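PDB 3O6P: peptide ABC transporter, peptide-binding protein from Enterococcus faecalis, which probably binds peptides outside the membrane and hands them to an ABC importer, the fragment here being a C-terminal portion of the longer solute-binding protein. Local coordinates for residues S30-R35 and G120-A125; A23-A28 and E85-A90. One frame throughout, in Å; residues are numbered along the deposited sequence. Where two conformers were deposited one is given.

Contact 1. Residues S30-R35 and G120-A125; sequences SYSIDR and GSIQDA. With NA (sodium ion), chain B.
Ser-32 faces Ser-121, Ile-122 and Ala-125 across a junction without a direct hydrogen bond. Its CB rests on the methyl of Ala-125, 3.7 Å from that CB, an approach that small side chains on both sides permit. In the conformer given here, one of two, the hydroxyl turns in between its own backbone N and carbonyl carbon (chi1 76°), and OG comes 3.5 Å from Ile-122 CG1. Serine suits this buried place because in that conformer OG has a polar partner in its own chain, the carbonyl of Ile-29. Ser-32 O lies 3.3 Å from Ser-121 CB, and water 1 donates to both Ser-32 O and Ser-121 O, tying the turn to the helix. A second bridge, water 2, accepts from Asp-34 N at 2.8 Å and donates to Ser-121 OG, which is also bonded to Phe-117 O. Ile-33 adds a looser apolar touch, its CG1 4.4 Å from Ile-122 CG1. Next to Ile-122, Gln-123 O binds sodium at 2.3 Å, with Leu-126 O and Val-129 O completing the protein ligands. The turn after helix 23-31 thus abuts the C-terminal end of helix 109-125, while Ile-33 reaches strand 223-228, Ile-122 reaches strand 129-136, and Ser-32 and Ala-125 both touch helix 80-94.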
loop_
_atom_site.group_PDB
_atom_site.type_symbol
_atom_site.label_atom_id
_atom_site.label_comp_id
_atom_site.label_asym_id
_atom_site.label_seq_id
_atom_site.Cartn_x
_atom_site.Cartn_y
_atom_site.Cartn_z
ATOM N N SER A 30 -4.724 6.980 3.512
ATOM C CA SER A 30 -3.346 7.353 3.218
ATOM C C SER A 30 -3.026 8.822 3.571
ATOM O O SER A 30 -1.964 9.128 4.146
ATOM C CB SER A 30 -2.980 7.024 1.775
ATOM O OG SER A 30 -1.626 7.365 1.499
ATOM N N TYR A 31 -3.952 9.723 3.266
ATOM C CA TYR A 31 -3.747 11.137 3.564
ATOM C C TYR A 31 -3.620 11.430 5.049
ATOM O O TYR A 31 -3.080 12.482 5.437
ATOM C CB TYR A 31 -4.954 11.942 3.054
ATOM C CG TYR A 31 -4.962 12.304 1.595
ATOM C CD1 TYR A 31 -3.892 12.980 1.016
ATOM C CD2 TYR A 31 -6.115 12.077 0.820
ATOM C CE1 TYR A 31 -3.942 13.369 -0.341
ATOM C CE2 TYR A 31 -6.188 12.470 -0.527
ATOM C CZ TYR A 31 -5.096 13.098 -1.105
ATOM O OH TYR A 31 -5.181 13.477 -2.427
ATOM N N SER A 32 -4.121 10.530 5.883
ATOM C CA SER A 32 -4.156 10.808 7.313
ATOM C C SER A 32 -2.874 10.414 8.051
ATOM O O SER A 32 -2.786 10.644 9.261
ATOM C CB SER A 32 -5.332 10.075 7.961
ATOM O OG SER A 32 -5.007 8.712 8.096
ATOM N N ILE A 33 -1.907 9.806 7.353
ATOM C CA ILE A 33 -0.714 9.276 8.033
ATOM C C ILE A 33 0.524 10.093 7.678
ATOM O O ILE A 33 0.938 10.145 6.516
ATOM C CB ILE A 33 -0.501 7.779 7.678
ATOM C CG1 ILE A 33 -1.766 6.930 7.958
ATOM C CG2 ILE A 33 0.773 7.213 8.363
ATOM C CD1 ILE A 33 -1.722 5.583 7.223
ATOM N N ASP A 34 1.092 10.738 8.681
ATOM C CA ASP A 34 2.302 11.554 8.508
ATOM C C ASP A 34 3.489 10.605 8.455
ATOM O O ASP A 34 4.034 10.236 9.489
ATOM C CB ASP A 34 2.402 12.537 9.678
ATOM C CG ASP A 34 3.540 13.534 9.549
ATOM O OD1 ASP A 34 4.414 13.382 8.656
ATOM O OD2 ASP A 34 3.564 14.489 10.386
ATOM N N ARG A 35 3.877 10.213 7.242
ATOM C CA ARG A 35 4.973 9.253 7.041
ATOM C C ARG A 35 6.314 9.809 7.540
ATOM O O ARG A 35 7.174 9.041 8.012
ATOM C CB ARG A 35 5.169 8.929 5.543
ATOM C CG ARG A 35 3.947 8.523 4.680
ATOM C CD ARG A 35 3.291 7.325 5.207
ATOM N NE ARG A 35 2.368 6.653 4.260
ATOM C CZ ARG A 35 1.235 7.169 3.757
ATOM N NH1 ARG A 35 0.843 8.422 4.021
ATOM N NH2 ARG A 35 0.461 6.421 2.987
ATOM N N GLY A 120 -3.736 5.728 15.626
ATOM C CA GLY A 120 -4.047 7.069 16.151
ATOM C C GLY A 120 -4.283 8.087 15.049
ATOM O O GLY A 120 -5.179 8.946 15.142
ATOM N N SER A 121 -3.459 8.011 14.015
ATOM C CA SER A 121 -3.536 8.969 12.908
ATOM C C SER A 121 -4.873 8.887 12.162
ATOM O O SER A 121 -5.539 9.910 11.926
ATOM C CB SER A 121 -2.391 8.717 11.918
ATOM O OG SER A 121 -1.113 8.989 12.501
ATOM N N ILE A 122 -5.282 7.678 11.792
ATOM C CA ILE A 122 -6.537 7.502 11.070
ATOM C C ILE A 122 -7.730 7.906 11.941
ATOM O O ILE A 122 -8.606 8.690 11.514
ATOM C CB ILE A 122 -6.697 6.040 10.604
ATOM C CG1 ILE A 122 -5.571 5.638 9.652
ATOM C CG2 ILE A 122 -8.072 5.826 9.992
ATOM C CD1 ILE A 122 -5.451 4.121 9.426
ATOM N N GLN A 123 -7.761 7.369 13.158
ATOM C CA GLN A 123 -8.850 7.609 14.094
ATOM C C GLN A 123 -9.014 9.102 14.371
ATOM O O GLN A 123 -10.129 9.648 14.326
ATOM C CB GLN A 123 -8.582 6.826 15.384
ATOM C CG GLN A 123 -9.617 7.013 16.441
ATOM C CD GLN A 123 -9.612 5.847 17.411
ATOM O OE1 GLN A 123 -10.085 4.756 17.093
ATOM N NE2 GLN A 123 -9.082 6.077 18.601
ATOM N N ASP A 124 -7.900 9.778 14.599
ATOM C CA ASP A 124 -7.931 11.181 14.929
ATOM C C ASP A 124 -8.418 12.056 13.750
ATOM O O ASP A 124 -9.228 12.975 13.934
ATOM C CB ASP A 124 -6.538 11.616 15.412
ATOM C CG ASP A 124 -6.553 13.008 15.924
ATOM O OD1 ASP A 124 -7.067 13.214 17.036
ATOM O OD2 ASP A 124 -6.115 13.903 15.184
ATOM N N ALA A 125 -7.953 11.738 12.539
ATOM C CA ALA A 125 -8.232 12.556 11.360
ATOM C C ALA A 125 -9.665 12.433 10.847
ATOM O O ALA A 125 -10.235 13.417 10.357
ATOM C CB ALA A 125 -7.238 12.238 10.231
HETATM NA NA NA B . -12.379 9.293 14.495
HETATM O O HOH W 1 -3.883 12.114 11.420
HETATM O O HOH W 2 0.092 11.105 11.311
HETATM O O HOH W 3 -12.090 11.818 14.726
HETATM O O HOH W 4 -14.639 9.422 15.265
HETATM O O HOH W 5 -11.976 9.294 16.985
#

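Contact 2. Residues A23-A28 and E85-A90; sequences ANLRKA and EYWEKA
The side chains of Asn-24 and Tyr-86 cross at about a right angle, amide and ring planes 74° apart, and OD1 of Asn-24 comes within 3.2 Å of Tyr-86 CD2. Its CG stands anti to the carbonyl carbon (chi1 -71°), which carries the amide out between Tyr-86 and Lys-89. On the Lys-89 side, ND2 lies 3.8 Å from Lys-89 CB and finds its hydrogen-bond acceptor in Glu-93. The chain of Lys-89 runs extended, bringing NZ above one face of the Tyr-86 ring, toward its rim; there water 6 accepts from NZ and donates to Asn-24 OD1, the water lying 2.6 Å from OD1. Asparagine and lysine suit this partly exposed flank because their polar ends can share a water while their carbons pack. Lys-27 adds its aliphatic part, with CB and CD against the CD2-CE2 side of the same ring.

Helices 23-31 and 80-94 pack here as a nearly antiparallel pair, the short segments crossing at -155° with axes 7.7 Å apart. Alanines permit that closeness: Ala-28 CB comes within 3.6 Å of Trp-87 N and also meets Tyr-86 CB, and Ala-90 CB lies 3.8 Å from Leu-25 CB. On the buried flank, Leu-25 and Trp-87 run side by side in the same direction, and Leu-25 CD1 touches the six-membered part of the indole, 3.8 Å from CE3. Both side chains also rest on Leu-99 of strand 99-106, where large apolar groups fill the layer between helices and sheet, while the indole NE1 donates to Asp-127 O.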
loop_
_atom_site.group_PDB
_atom_site.type_symbol
_atom_site.label_atom_id
_atom_site.label_comp_id
_atom_site.label_asym_id
_atom_site.label_seq_id
_atom_site.Cartn_x
_atom_site.Cartn_y
_atom_site.Cartn_z
ATOM N N ALA A 23 -12.231 3.940 -3.550
ATOM C CA ALA A 23 -10.902 4.558 -3.699
ATOM C C ALA A 23 -10.747 5.803 -2.855
ATOM O O ALA A 23 -9.670 6.051 -2.320
ATOM C CB ALA A 23 -10.618 4.859 -5.186
ATOM N N ASN A 24 -11.817 6.584 -2.704
ATOM C CA ASN A 24 -11.726 7.759 -1.833
ATOM C C ASN A 24 -11.458 7.433 -0.361
ATOM O O ASN A 24 -10.720 8.170 0.309
ATOM C CB ASN A 24 -12.947 8.649 -1.981
ATOM C CG ASN A 24 -12.948 9.367 -3.321
ATOM O OD1 ASN A 24 -11.906 9.869 -3.761
ATOM N ND2 ASN A 24 -14.101 9.403 -3.987
ATOM N N LEU A 25 -12.027 6.338 0.139
ATOM C CA LEU A 25 -11.688 5.896 1.495
ATOM C C LEU A 25 -10.233 5.466 1.602
ATOM O O LEU A 25 -9.544 5.830 2.569
ATOM C CB LEU A 25 -12.632 4.788 2.007
ATOM C CG LEU A 25 -12.246 4.147 3.357
ATOM C CD1 LEU A 25 -12.201 5.201 4.490
ATOM C CD2 LEU A 25 -13.207 2.994 3.710
ATOM N N ARG A 26 -9.758 4.688 0.636
ATOM C CA ARG A 26 -8.366 4.280 0.683
ATOM C C ARG A 26 -7.403 5.497 0.678
ATOM O O ARG A 26 -6.436 5.552 1.443
ATOM C CB ARG A 26 -8.052 3.325 -0.450
ATOM C CG ARG A 26 -8.928 2.073 -0.461
ATOM C CD ARG A 26 -8.319 1.010 -1.406
ATOM N NE ARG A 26 -8.262 1.446 -2.813
ATOM C CZ ARG A 26 -9.209 1.246 -3.731
ATOM N NH1 ARG A 26 -10.367 0.636 -3.420
ATOM N NH2 ARG A 26 -9.000 1.701 -4.967
ATOM N N LYS A 27 -7.719 6.486 -0.139
ATOM C CA LYS A 27 -6.971 7.734 -0.161
ATOM C C LYS A 27 -7.102 8.513 1.157
ATOM O O LYS A 27 -6.102 9.073 1.618
ATOM C CB LYS A 27 -7.404 8.589 -1.366
ATOM C CG LYS A 27 -6.969 7.945 -2.708
ATOM C CD LYS A 27 -7.645 8.619 -3.866
ATOM C CE LYS A 27 -7.368 7.744 -5.084
ATOM N NZ LYS A 27 -7.904 8.396 -6.316
ATOM N N ALA A 28 -8.313 8.568 1.752
ATOM C CA ALA A 28 -8.483 9.308 3.015
ATOM C C ALA A 28 -7.569 8.693 4.081
ATOM O O ALA A 28 -6.897 9.415 4.848
ATOM C CB ALA A 28 -9.943 9.271 3.463
ATOM N N GLU A 85 -11.747 15.524 3.571
ATOM C CA GLU A 85 -12.546 15.747 2.362
ATOM C C GLU A 85 -12.833 14.411 1.658
ATOM O O GLU A 85 -13.965 14.138 1.227
ATOM C CB GLU A 85 -11.774 16.654 1.406
ATOM C CG GLU A 85 -12.484 16.890 0.080
ATOM C CD GLU A 85 -11.603 17.550 -0.982
ATOM O OE1 GLU A 85 -10.362 17.641 -0.799
ATOM O OE2 GLU A 85 -12.158 17.957 -2.030
ATOM N N TYR A 86 -11.805 13.581 1.538
ATOM C CA TYR A 86 -11.974 12.292 0.857
ATOM C C TYR A 86 -12.870 11.333 1.630
ATOM O O TYR A 86 -13.619 10.560 1.031
ATOM C CB TYR A 86 -10.600 11.675 0.555
ATOM C CG TYR A 86 -10.009 12.263 -0.709
ATOM C CD1 TYR A 86 -9.668 13.627 -0.785
ATOM C CD2 TYR A 86 -9.864 11.486 -1.855
ATOM C CE1 TYR A 86 -9.148 14.170 -1.960
ATOM C CE2 TYR A 86 -9.330 12.022 -3.025
ATOM C CZ TYR A 86 -8.979 13.354 -3.071
ATOM O OH TYR A 86 -8.462 13.870 -4.240
ATOM N N TRP A 87 -12.814 11.385 2.961
ATOM C CA TRP A 87 -13.708 10.580 3.757
ATOM C C TRP A 87 -15.162 11.065 3.598
ATOM O O TRP A 87 -16.081 10.238 3.491
ATOM C CB TRP A 87 -13.247 10.585 5.220
ATOM C CG TRP A 87 -14.210 10.053 6.284
ATOM C CD1 TRP A 87 -14.565 10.682 7.441
ATOM C CD2 TRP A 87 -14.854 8.772 6.313
ATOM N NE1 TRP A 87 -15.403 9.874 8.182
ATOM C CE2 TRP A 87 -15.604 8.704 7.506
ATOM C CE3 TRP A 87 -14.879 7.677 5.443
ATOM C CZ2 TRP A 87 -16.382 7.580 7.851
ATOM C CZ3 TRP A 87 -15.653 6.559 5.795
ATOM C CH2 TRP A 87 -16.383 6.519 6.986
ATOM N N GLU A 88 -15.373 12.377 3.525
ATOM C CA GLU A 88 -16.718 12.857 3.206
ATOM C C GLU A 88 -17.237 12.324 1.865
ATOM O O GLU A 88 -18.424 11.955 1.745
ATOM C CB GLU A 88 -16.785 14.384 3.221
ATOM C CG GLU A 88 -16.671 14.984 4.605
ATOM C CD GLU A 88 -17.678 14.436 5.618
ATOM O OE1 GLU A 88 -18.882 14.285 5.288
ATOM O OE2 GLU A 88 -17.254 14.168 6.764
ATOM N N LYS A 89 -16.366 12.287 0.861
ATOM C CA LYS A 89 -16.742 11.740 -0.455
ATOM C C LYS A 89 -17.073 10.264 -0.311
ATOM O O LYS A 89 -18.086 9.805 -0.884
ATOM C CB LYS A 89 -15.631 11.886 -1.509
ATOM C CG LYS A 89 -15.297 13.281 -1.956
ATOM C CD LYS A 89 -14.119 13.208 -2.952
ATOM C CE LYS A 89 -13.524 14.576 -3.276
ATOM N NZ LYS A 89 -12.457 14.375 -4.293
ATOM N N ALA A 90 -16.215 9.512 0.402
ATOM C CA ALA A 90 -16.454 8.071 0.592
ATOM C C ALA A 90 -17.791 7.779 1.284
ATOM O O ALA A 90 -18.527 6.864 0.857
ATOM C CB ALA A 90 -15.294 7.379 1.347
HETATM O O HOH W 6 -12.005 12.052 -5.248
#

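Overall arrangement
Helix 23-31 serves both contacts: its flank packs on helix 80-94 in contact 2, and the turn at its C-terminal end meets helix 109-125 in contact 1. The two centres are 12 Å apart on the same side of the chain's centre, and Tyr-31 joins them by an edge-to-face stack with Tyr-86. Contact 1 is smaller and mostly buried, yet its junction relies on small side chains and bridging waters, as suits a place where a turn presents backbone groups to a helix. Contact 2 buries more surface between two regular helices and is graded, from an apolar flank facing the sheet to a polar, partly exposed one.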